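Local coordinates for YghZ aldo-keto reductase (Escherichia coli, PDB 3N6Q), which probably catalyses the NAD(P)H-dependent reduction of aldehydes and ketones to alcohols, as a TIM-barrel member of the aldo-keto reductase family, at the interface of chains A and B. Coordinates in Å, arbitrary orientation; residue numbers count along the deposited sequence, not the author numbering. Chains: chain A/B, YghZ aldo-keto reductase.

Contact 1: the interface of chains A and B. Residues chain A 17, 20-22, 164; chain B 113, 143-145, 148.
Chain A runs from near-helical torsions at A:Lys20 (phi/psi -86/-2°) through an extended A:Ser21 to A:Gly22, a course that points the A:Gly22 amide N-H at chain B. There it meets B:Glu148, whose CG lies anti to the backbone N and whose chain stays extended, so that the carboxylate is held out like a fork. A:Gly22 N donates to the carboxylate oxygen OE1 of B:Glu148 at 2.8 Å, nearly straight but from above the carboxylate plane. The other oxygen, OE2, is gripped twice: the phenol OH of A:Tyr164 donates to it at 2.7 Å, and B:Arg113 N, in the first turn of its helix, reaches its anti lone pair at 2.8 Å. The tyrosine ring stands almost upright to the carboxylate, and the helix N-terminus close by would probably favour the charged form of the acid. An alanine at B:Glu148 removes the carboxylate that A:Gly22 N, A:Tyr164 OH and B:Arg113 N share, and would probably loosen the loop of chain A from the helix start. Beyond this polar knot, the A:Tyr17 ring tip presses on B:Asn143, CZ lying 3.4 Å from CB, while B:Pro145 CD packs 4.0 Å from A:Ser21 CA. The site joins the loop between strands 15-17 and 24-26 and the segment between strands 162 and 165-168 of chain A to loop 143-145 and the starts of helices 113-127 and 146-158 of chain B.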
# COMPACT_ATOMS: atom_id res chain seq x y z
N TYR A 17 -8.55 28.82 -4.15
CA TYR A 17 -7.66 27.67 -4.28
C TYR A 17 -6.53 27.75 -3.28
O TYR A 17 -5.92 28.83 -3.04
CB TYR A 17 -7.06 27.58 -5.71
CG TYR A 17 -8.13 27.16 -6.72
CD1 TYR A 17 -8.33 25.81 -7.03
CD2 TYR A 17 -8.94 28.10 -7.34
CE1 TYR A 17 -9.31 25.42 -7.95
CE2 TYR A 17 -9.92 27.73 -8.29
CZ TYR A 17 -10.09 26.40 -8.57
OH TYR A 17 -11.07 26.02 -9.44
N LYS A 20 -1.08 26.23 -4.99
CA LYS A 20 -1.13 25.74 -6.38
C LYS A 20 -2.08 24.56 -6.53
O LYS A 20 -2.30 24.06 -7.64
CB LYS A 20 0.27 25.30 -6.84
CG LYS A 20 0.69 23.92 -6.32
CD LYS A 20 2.15 23.57 -6.73
CE LYS A 20 2.69 22.49 -5.80
NZ LYS A 20 3.97 21.98 -6.32
N SER A 21 -2.68 24.12 -5.44
CA SER A 21 -3.48 22.86 -5.54
C SER A 21 -4.83 23.08 -6.22
O SER A 21 -5.25 24.22 -6.45
CB SER A 21 -3.72 22.26 -4.16
OG SER A 21 -4.80 23.00 -3.60
N GLY A 22 -5.57 22.00 -6.44
CA GLY A 22 -6.92 22.21 -6.97
C GLY A 22 -7.97 22.21 -5.83
O GLY A 22 -9.17 22.28 -6.08
N TYR A 164 -4.47 14.89 2.17
CA TYR A 164 -3.42 15.92 1.99
C TYR A 164 -2.75 16.15 3.32
O TYR A 164 -3.34 15.85 4.40
CB TYR A 164 -4.04 17.27 1.63
CG TYR A 164 -4.86 17.33 0.34
CD1 TYR A 164 -4.24 17.64 -0.91
CD2 TYR A 164 -6.26 17.14 0.36
CE1 TYR A 164 -5.04 17.76 -2.09
CE2 TYR A 164 -7.03 17.30 -0.83
CZ TYR A 164 -6.40 17.62 -2.04
OH TYR A 164 -7.13 17.84 -3.19
N ARG B 113 -7.67 16.02 -6.02
CA ARG B 113 -7.55 14.71 -5.39
C ARG B 113 -8.81 14.41 -4.50
O ARG B 113 -9.31 13.27 -4.47
CB ARG B 113 -6.27 14.72 -4.54
CG ARG B 113 -5.99 13.37 -3.88
CD ARG B 113 -4.70 13.59 -3.02
NE ARG B 113 -4.32 12.35 -2.35
CZ ARG B 113 -3.62 11.41 -2.95
NH1 ARG B 113 -3.21 11.64 -4.21
NH2 ARG B 113 -3.27 10.30 -2.28
N ASN B 143 -7.73 24.46 -13.44
CA ASN B 143 -7.41 25.00 -12.11
C ASN B 143 -6.82 23.99 -11.13
O ASN B 143 -6.49 24.33 -9.98
CB ASN B 143 -8.68 25.70 -11.56
CG ASN B 143 -9.08 26.92 -12.38
OD1 ASN B 143 -8.24 27.76 -12.73
ND2 ASN B 143 -10.34 27.01 -12.72
N THR B 144 -6.66 22.72 -11.54
CA THR B 144 -5.96 21.78 -10.69
C THR B 144 -4.71 21.43 -11.46
O THR B 144 -4.85 21.05 -12.63
CB THR B 144 -6.81 20.46 -10.56
OG1 THR B 144 -8.04 20.76 -9.82
CG2 THR B 144 -6.12 19.46 -9.75
N PRO B 145 -3.54 21.43 -10.81
CA PRO B 145 -2.34 20.98 -11.53
C PRO B 145 -2.50 19.53 -11.98
O PRO B 145 -3.00 18.68 -11.24
CB PRO B 145 -1.21 21.08 -10.50
CG PRO B 145 -1.80 21.62 -9.26
CD PRO B 145 -3.29 21.67 -9.36
N GLU B 148 -1.49 16.78 -9.56
CA GLU B 148 -2.49 16.38 -8.51
C GLU B 148 -3.48 15.36 -9.09
O GLU B 148 -3.76 14.34 -8.48
CB GLU B 148 -3.22 17.61 -7.98
CG GLU B 148 -4.31 17.19 -6.89
CD GLU B 148 -4.91 18.38 -6.13
OE1 GLU B 148 -4.29 19.47 -6.12
OE2 GLU B 148 -6.03 18.25 -5.60

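Contact 2: the interface of chains A and B. Residues chain A 22-26, 58, 90-93, 163-164; chain B 106-107, 112, 114, 148.
The phenol ring of B:Tyr107 is sandwiched: CD1 of A:Ile93 sits over the centre of one face, 3.7 Å from the centroid in a CH-pi contact, and the neighbouring B:Pro106 places CG over the rim of the other. The backbone carbonyl carbon of A:Glu91 lies in plane at the ring edge, and CD1 of A:Leu23 approaches CE1 obliquely. With CG anti to the carbonyl carbon (chi1 -42°), the ring drives its hydroxyl deep into chain A, where OH donates to A:Arg24 O at 2.6 Å, nearly along the C=O axis. A:Thr58 OG1 meets the same OH tip to tip at 2.9 Å, so the hydroxyl is held by a carbonyl and a hydroxyl of chain A. Alongside runs B:Lys114, its chain bent at chi2 (65°), its methylenes crossing A:Leu23, A:Ile93 and A:Leu163, with CD 3.6 Å from CD1 of the last. At its tip NZ donates to A:Leu92 O at 2.8 Å in the carbonyl plane; water 1 links the ammonium to the A:Asp90 carboxylate. B:Lys114 N donates to A:Tyr164 OH at 3.3 Å, the hydroxyl that also binds B:Glu148. Waters 2 and 3 tie B:Pro106 O to the backbone and guanidinium of A:Arg24. The slot lies among strands 24-26 and 93-98 and the 3-10 helix 89-91 of one subunit, entered by the loop and first turn of helix 113-127 from the other.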
# COMPACT_ATOMS: atom_id res chain seq x y z
N GLY A 22 -5.57 22.00 -6.44
CA GLY A 22 -6.92 22.21 -6.97
C GLY A 22 -7.97 22.21 -5.83
O GLY A 22 -9.17 22.28 -6.08
N LEU A 23 -7.51 22.26 -4.60
CA LEU A 23 -8.50 22.26 -3.45
C LEU A 23 -8.93 23.70 -3.12
O LEU A 23 -8.07 24.55 -2.79
CB LEU A 23 -7.91 21.57 -2.24
CG LEU A 23 -8.94 21.35 -1.07
CD1 LEU A 23 -9.85 20.17 -1.52
CD2 LEU A 23 -8.11 20.93 0.17
N ARG A 24 -10.23 23.97 -3.16
CA ARG A 24 -10.76 25.28 -2.84
C ARG A 24 -11.25 25.34 -1.40
O ARG A 24 -12.11 24.56 -1.04
CB ARG A 24 -11.88 25.68 -3.78
CG ARG A 24 -11.43 25.63 -5.25
CD ARG A 24 -12.63 25.54 -6.19
NE ARG A 24 -13.21 26.85 -6.32
CZ ARG A 24 -14.45 27.07 -6.77
NH1 ARG A 24 -15.16 26.02 -7.21
NH2 ARG A 24 -14.93 28.33 -6.85
N LEU A 25 -10.71 26.26 -0.60
CA LEU A 25 -11.18 26.43 0.81
C LEU A 25 -12.09 27.65 0.85
O LEU A 25 -11.89 28.61 0.09
CB LEU A 25 -10.00 26.63 1.75
CG LEU A 25 -9.11 25.38 1.84
CD1 LEU A 25 -7.91 25.68 2.74
CD2 LEU A 25 -9.92 24.15 2.34
N PRO A 26 -13.09 27.63 1.75
CA PRO A 26 -13.85 28.85 2.01
C PRO A 26 -12.89 29.92 2.55
O PRO A 26 -11.91 29.58 3.23
CB PRO A 26 -14.85 28.40 3.12
CG PRO A 26 -14.08 27.34 3.83
CD PRO A 26 -13.43 26.56 2.68
N THR A 58 -17.09 25.23 4.50
CA THR A 58 -17.00 23.79 4.24
C THR A 58 -15.79 23.22 4.95
O THR A 58 -15.52 21.99 4.86
CB THR A 58 -16.83 23.55 2.68
OG1 THR A 58 -15.71 24.36 2.25
CG2 THR A 58 -18.11 23.92 1.92
N ASP A 90 -18.78 14.40 2.02
CA ASP A 90 -17.91 14.64 0.86
C ASP A 90 -17.99 16.10 0.38
O ASP A 90 -17.29 16.49 -0.61
CB ASP A 90 -18.26 13.68 -0.29
CG ASP A 90 -17.94 12.23 0.07
OD1 ASP A 90 -17.16 11.98 1.05
OD2 ASP A 90 -18.48 11.32 -0.61
N GLU A 91 -18.79 16.91 1.08
CA GLU A 91 -18.84 18.38 0.87
C GLU A 91 -17.96 19.10 1.91
O GLU A 91 -17.84 20.29 1.88
CB GLU A 91 -20.29 18.85 0.94
CG GLU A 91 -21.02 18.62 -0.44
CD GLU A 91 -22.51 18.80 -0.33
OE1 GLU A 91 -22.91 19.96 -0.20
OE2 GLU A 91 -23.26 17.80 -0.51
N LEU A 92 -17.35 18.36 2.84
CA LEU A 92 -16.56 19.00 3.89
C LEU A 92 -15.06 18.71 3.74
O LEU A 92 -14.65 17.61 3.35
CB LEU A 92 -16.99 18.46 5.28
CG LEU A 92 -18.48 18.58 5.59
CD1 LEU A 92 -18.71 17.95 7.01
CD2 LEU A 92 -18.86 20.10 5.55
N ILE A 93 -14.24 19.62 4.28
CA ILE A 93 -12.83 19.38 4.45
C ILE A 93 -12.58 19.40 5.93
O ILE A 93 -12.73 20.47 6.60
CB ILE A 93 -12.02 20.56 3.84
CG1 ILE A 93 -12.33 20.68 2.31
CG2 ILE A 93 -10.50 20.35 4.05
CD1 ILE A 93 -12.10 19.39 1.41
N LEU A 163 -6.04 12.79 2.94
CA LEU A 163 -5.95 13.09 1.48
C LEU A 163 -4.75 13.99 1.22
O LEU A 163 -4.08 13.88 0.16
CB LEU A 163 -7.21 13.78 0.98
CG LEU A 163 -8.50 12.93 0.98
CD1 LEU A 163 -9.68 13.68 0.38
CD2 LEU A 163 -8.28 11.56 0.27
N TYR A 164 -4.47 14.89 2.17
CA TYR A 164 -3.42 15.92 1.99
C TYR A 164 -2.75 16.15 3.32
O TYR A 164 -3.34 15.85 4.40
CB TYR A 164 -4.04 17.27 1.63
CG TYR A 164 -4.86 17.33 0.34
CD1 TYR A 164 -4.24 17.64 -0.91
CD2 TYR A 164 -6.26 17.14 0.36
CE1 TYR A 164 -5.04 17.76 -2.09
CE2 TYR A 164 -7.03 17.30 -0.83
CZ TYR A 164 -6.40 17.62 -2.04
OH TYR A 164 -7.13 17.84 -3.19
N PRO B 106 -17.70 23.10 -3.83
CA PRO B 106 -16.38 23.15 -4.48
C PRO B 106 -15.64 21.80 -4.63
O PRO B 106 -14.60 21.77 -5.35
CB PRO B 106 -15.60 24.14 -3.61
CG PRO B 106 -16.26 23.93 -2.16
CD PRO B 106 -17.76 23.90 -2.59
N TYR B 107 -16.14 20.70 -4.01
CA TYR B 107 -15.46 19.40 -4.12
C TYR B 107 -16.23 18.46 -5.05
O TYR B 107 -15.91 17.31 -5.09
CB TYR B 107 -15.16 18.76 -2.74
CG TYR B 107 -14.67 19.82 -1.79
CD1 TYR B 107 -13.55 20.64 -2.11
CD2 TYR B 107 -15.43 20.16 -0.68
CE1 TYR B 107 -13.27 21.77 -1.34
CE2 TYR B 107 -15.14 21.31 0.11
CZ TYR B 107 -14.01 22.06 -0.21
OH TYR B 107 -13.73 23.21 0.53
N SER B 112 -9.61 17.69 -8.68
CA SER B 112 -8.82 17.71 -7.38
C SER B 112 -8.67 16.27 -6.85
O SER B 112 -9.50 15.39 -7.17
CB SER B 112 -9.56 18.63 -6.36
OG SER B 112 -10.73 18.03 -5.82
N LYS B 114 -9.28 15.44 -3.78
CA LYS B 114 -10.51 15.34 -2.96
C LYS B 114 -11.71 14.81 -3.79
O LYS B 114 -12.33 13.77 -3.46
CB LYS B 114 -10.85 16.74 -2.38
CG LYS B 114 -12.26 16.84 -1.75
CD LYS B 114 -12.42 15.93 -0.50
CE LYS B 114 -13.87 16.22 0.13
NZ LYS B 114 -14.06 15.57 1.49
N GLU B 148 -1.49 16.78 -9.56
CA GLU B 148 -2.49 16.38 -8.51
C GLU B 148 -3.48 15.36 -9.09
O GLU B 148 -3.76 14.34 -8.48
CB GLU B 148 -3.22 17.61 -7.98
CG GLU B 148 -4.31 17.19 -6.89
CD GLU B 148 -4.91 18.38 -6.13
OE1 GLU B 148 -4.29 19.47 -6.12
OE2 GLU B 148 -6.03 18.25 -5.60
O HOH W 1 -14.75 12.97 1.33
O HOH W 2 -11.96 22.20 -4.74
O HOH W 3 -14.79 23.20 -7.59

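Contact 3: the interface of chains A and B. Residues chain A 9-10, 90-91; chain B 103-106.
In this aldo-keto reductase, a TIM-barrel enzyme, the loop preceding helix 113-127 of chain B carries a Trp-Pro-Gly-Pro stretch, residues 103 to 106, that lies against the N-terminal segment and the 3-10 helix 89-91 of chain A. B:Gly105 takes a positive phi (99/179°) and brings its CA over the centre of the A:Tyr10 ring, 3.4 Å from the centroid, a CH-pi contact in which the absence of a side chain lets the backbone lie close to the face. CG of A:Arg9 sits over the opposite face, so the ring is clasped between its own chain and the partner, which holds its turn. At the rim, B:Pro104 CB approaches A:Tyr10 CE2 at 3.7 Å. The tip is held where the A:Tyr10 hydroxyl donates to A:Glu91 OE1 at 2.6 Å through the anti lone pair of that oxygen. The syn lone pair takes A:Arg9 NH2 at 2.8 Å in a salt bridge that keeps nearly within the guanidinium plane, so OE1 is gripped from two sides and its negative charge would be partly offset. Held thus, the extended A:Glu91 chain slides past B:Trp103 in the opposite direction, CG standing 3.6 Å from CD1. The indole lays one face, off toward its rim, under A:Asp90 CB, while NE1 makes a weak, strongly bent hydrogen bond of 3.2 Å to A:Asp90 O.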
# COMPACT_ATOMS: atom_id res chain seq x y z
N ARG A 9 -26.42 27.62 0.12
CA ARG A 9 -25.18 27.75 0.90
C ARG A 9 -23.94 28.08 0.08
O ARG A 9 -23.01 28.67 0.61
CB ARG A 9 -24.88 26.50 1.76
CG ARG A 9 -24.70 25.19 0.93
CD ARG A 9 -24.72 24.02 1.86
NE ARG A 9 -24.67 22.74 1.17
CZ ARG A 9 -25.71 22.15 0.58
NH1 ARG A 9 -26.92 22.72 0.61
NH2 ARG A 9 -25.55 20.95 0.01
N TYR A 10 -23.90 27.71 -1.20
CA TYR A 10 -22.68 27.97 -1.98
C TYR A 10 -22.75 29.26 -2.76
O TYR A 10 -21.85 29.54 -3.58
CB TYR A 10 -22.36 26.81 -2.95
CG TYR A 10 -22.10 25.53 -2.19
CD1 TYR A 10 -21.12 25.49 -1.20
CD2 TYR A 10 -22.92 24.41 -2.35
CE1 TYR A 10 -20.93 24.37 -0.43
CE2 TYR A 10 -22.69 23.23 -1.60
CZ TYR A 10 -21.70 23.23 -0.63
OH TYR A 10 -21.49 22.08 0.13
N ASP A 90 -18.78 14.40 2.02
CA ASP A 90 -17.91 14.64 0.86
C ASP A 90 -17.99 16.10 0.38
O ASP A 90 -17.29 16.49 -0.61
CB ASP A 90 -18.26 13.68 -0.29
CG ASP A 90 -17.94 12.23 0.07
OD1 ASP A 90 -17.16 11.98 1.05
OD2 ASP A 90 -18.48 11.32 -0.61
N GLU A 91 -18.79 16.91 1.08
CA GLU A 91 -18.84 18.38 0.87
C GLU A 91 -17.96 19.10 1.91
O GLU A 91 -17.84 20.29 1.88
CB GLU A 91 -20.29 18.85 0.94
CG GLU A 91 -21.02 18.62 -0.44
CD GLU A 91 -22.51 18.80 -0.33
OE1 GLU A 91 -22.91 19.96 -0.20
OE2 GLU A 91 -23.26 17.80 -0.51
N TRP B 103 -21.77 16.53 -7.46
CA TRP B 103 -22.50 16.97 -6.24
C TRP B 103 -22.24 18.46 -5.97
O TRP B 103 -21.36 19.08 -6.56
CB TRP B 103 -22.21 16.04 -5.02
CG TRP B 103 -20.79 16.11 -4.50
CD1 TRP B 103 -20.26 17.11 -3.68
CD2 TRP B 103 -19.74 15.13 -4.66
NE1 TRP B 103 -18.97 16.79 -3.35
CE2 TRP B 103 -18.61 15.60 -3.94
CE3 TRP B 103 -19.63 13.93 -5.41
CZ2 TRP B 103 -17.41 14.87 -3.84
CZ3 TRP B 103 -18.43 13.21 -5.35
CH2 TRP B 103 -17.32 13.69 -4.56
N PRO B 104 -23.04 19.07 -5.11
CA PRO B 104 -22.99 20.55 -4.99
C PRO B 104 -21.69 20.96 -4.30
O PRO B 104 -21.10 20.16 -3.53
CB PRO B 104 -24.14 20.88 -4.05
CG PRO B 104 -24.91 19.64 -3.84
CD PRO B 104 -24.14 18.45 -4.36
N GLY B 105 -21.21 22.16 -4.59
CA GLY B 105 -20.10 22.73 -3.81
C GLY B 105 -18.75 22.59 -4.48
O GLY B 105 -18.63 21.94 -5.53
N PRO B 106 -17.70 23.10 -3.83
CA PRO B 106 -16.38 23.15 -4.48
C PRO B 106 -15.64 21.80 -4.63
O PRO B 106 -14.60 21.77 -5.35
CB PRO B 106 -15.60 24.14 -3.61
CG PRO B 106 -16.26 23.93 -2.16
CD PRO B 106 -17.76 23.90 -2.59

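Contact 4: the interface of chains A and B. Residues chain A 131, 157, 160, 163; chain B 113, 117-118, 121, 155.
A:Leu163 occupies the apolar centre, its CG anti to the carbonyl carbon (chi1 -68°), with CD2 turned to CD1 of B:Leu117 at a loose 4.2 Å. The same CD2 also lies over the rim of the A:Tyr131 ring, within its own chain, so the leucine is wedged between that ring and the helix of chain B. B:Leu117 in turn places CD1 over the centre of the B:Arg113 guanidinium and thereby supports it from one face. The arginine chain is fully extended from CG to NE before the guanidinium turns aside (chi4 83°). It passes along the A:Leu163 carbonyl, CD standing 3.3 Å from O, though the NE hydrogen points away and no hydrogen bond forms there. At the far end NH2 packs 3.5 Å from CG1 of A:Val157 and is hydrogen-bonded at 3.0 Å to water 5, which lies at the guanidinium edge and is itself 2.8 Å from A:Val157 O. An alanine at B:Arg113 takes away the guanidinium, its water bridge and its packing on A:Val157, and would probably loosen this rim of the contact. On the opposite rim A:Tyr131 and B:Asp121 reach tip to tip, and water 4 joins them, 2.6 Å from the tyrosine OH and 2.6 Å from the carboxylate OD2. One flank of helix 113-127 in chain B, with B:His155 of its helix 146-158, thus faces the end of helix 146-158 and the loops beside strands 132 and 162 in chain A.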
# COMPACT_ATOMS: atom_id res chain seq x y z
N TYR A 131 -10.91 8.74 6.92
CA TYR A 131 -9.73 9.57 6.69
C TYR A 131 -10.05 11.00 7.03
O TYR A 131 -11.23 11.39 7.00
CB TYR A 131 -9.22 9.48 5.22
CG TYR A 131 -10.29 9.83 4.15
CD1 TYR A 131 -10.56 11.14 3.77
CD2 TYR A 131 -11.01 8.80 3.52
CE1 TYR A 131 -11.54 11.42 2.78
CE2 TYR A 131 -11.97 9.06 2.51
CZ TYR A 131 -12.22 10.36 2.15
OH TYR A 131 -13.16 10.59 1.22
N VAL A 157 -0.85 9.64 4.01
CA VAL A 157 -1.44 9.78 2.67
C VAL A 157 -1.42 8.43 1.92
O VAL A 157 -2.49 7.96 1.42
CB VAL A 157 -0.56 10.85 1.83
CG1 VAL A 157 -1.15 11.04 0.36
CG2 VAL A 157 -0.72 12.25 2.55
N GLY A 160 -4.06 6.07 2.89
CA GLY A 160 -5.46 6.39 2.69
C GLY A 160 -6.11 7.01 3.97
O GLY A 160 -7.33 7.15 3.99
N LEU A 163 -6.04 12.79 2.94
CA LEU A 163 -5.95 13.09 1.48
C LEU A 163 -4.75 13.99 1.22
O LEU A 163 -4.08 13.88 0.16
CB LEU A 163 -7.21 13.78 0.98
CG LEU A 163 -8.50 12.93 0.98
CD1 LEU A 163 -9.68 13.68 0.38
CD2 LEU A 163 -8.28 11.56 0.27
N ARG B 113 -7.67 16.02 -6.02
CA ARG B 113 -7.55 14.71 -5.39
C ARG B 113 -8.81 14.41 -4.50
O ARG B 113 -9.31 13.27 -4.47
CB ARG B 113 -6.27 14.72 -4.54
CG ARG B 113 -5.99 13.37 -3.88
CD ARG B 113 -4.70 13.59 -3.02
NE ARG B 113 -4.32 12.35 -2.35
CZ ARG B 113 -3.62 11.41 -2.95
NH1 ARG B 113 -3.21 11.64 -4.21
NH2 ARG B 113 -3.27 10.30 -2.28
N LEU B 117 -10.99 11.14 -5.58
CA LEU B 117 -10.92 9.97 -4.74
C LEU B 117 -12.24 9.78 -3.97
O LEU B 117 -12.69 8.64 -3.80
CB LEU B 117 -9.72 10.03 -3.76
CG LEU B 117 -8.36 9.95 -4.50
CD1 LEU B 117 -7.17 9.97 -3.48
CD2 LEU B 117 -8.27 8.71 -5.46
N ALA B 118 -12.86 10.87 -3.52
CA ALA B 118 -14.19 10.73 -2.87
C ALA B 118 -15.16 10.17 -3.89
O ALA B 118 -16.04 9.35 -3.53
CB ALA B 118 -14.73 12.12 -2.35
N ASP B 121 -14.73 6.43 -4.56
CA ASP B 121 -15.38 5.64 -3.44
C ASP B 121 -16.90 5.63 -3.64
O ASP B 121 -17.56 4.59 -3.38
CB ASP B 121 -15.00 6.32 -2.07
CG ASP B 121 -13.55 6.03 -1.67
OD1 ASP B 121 -12.88 5.14 -2.30
OD2 ASP B 121 -13.04 6.66 -0.70
N HIS B 155 -3.03 6.81 -7.11
CA HIS B 155 -3.52 6.27 -5.86
C HIS B 155 -4.66 5.27 -6.08
O HIS B 155 -4.72 4.23 -5.42
CB HIS B 155 -3.95 7.42 -4.94
CG HIS B 155 -4.33 6.95 -3.57
ND1 HIS B 155 -3.38 6.69 -2.59
CD2 HIS B 155 -5.51 6.54 -3.06
CE1 HIS B 155 -3.98 6.24 -1.51
NE2 HIS B 155 -5.28 6.18 -1.75
O HOH W 4 -14.53 8.52 0.47
O HOH W 5 -4.43 9.74 0.37

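Contact 2 lies between the others, its centre about 9 Å from those of contact 1 and contact 3 and about 11 Å from that of contact 4. It shares A:Gly22, A:Tyr164 and B:Glu148 with contact 1, A:Asp90, A:Glu91 and B:Pro106 with contact 3, and A:Leu163 with contact 4, while B:Arg113 joins contacts 1 and 4. Contact 3 stands about 17 Å from both contact 1 and contact 4. Helix 113-127 of chain B and the loop before it thread all four into one continuous surface. The deposited assembly holds four copies, and this pairing may be one of the contacts that build it.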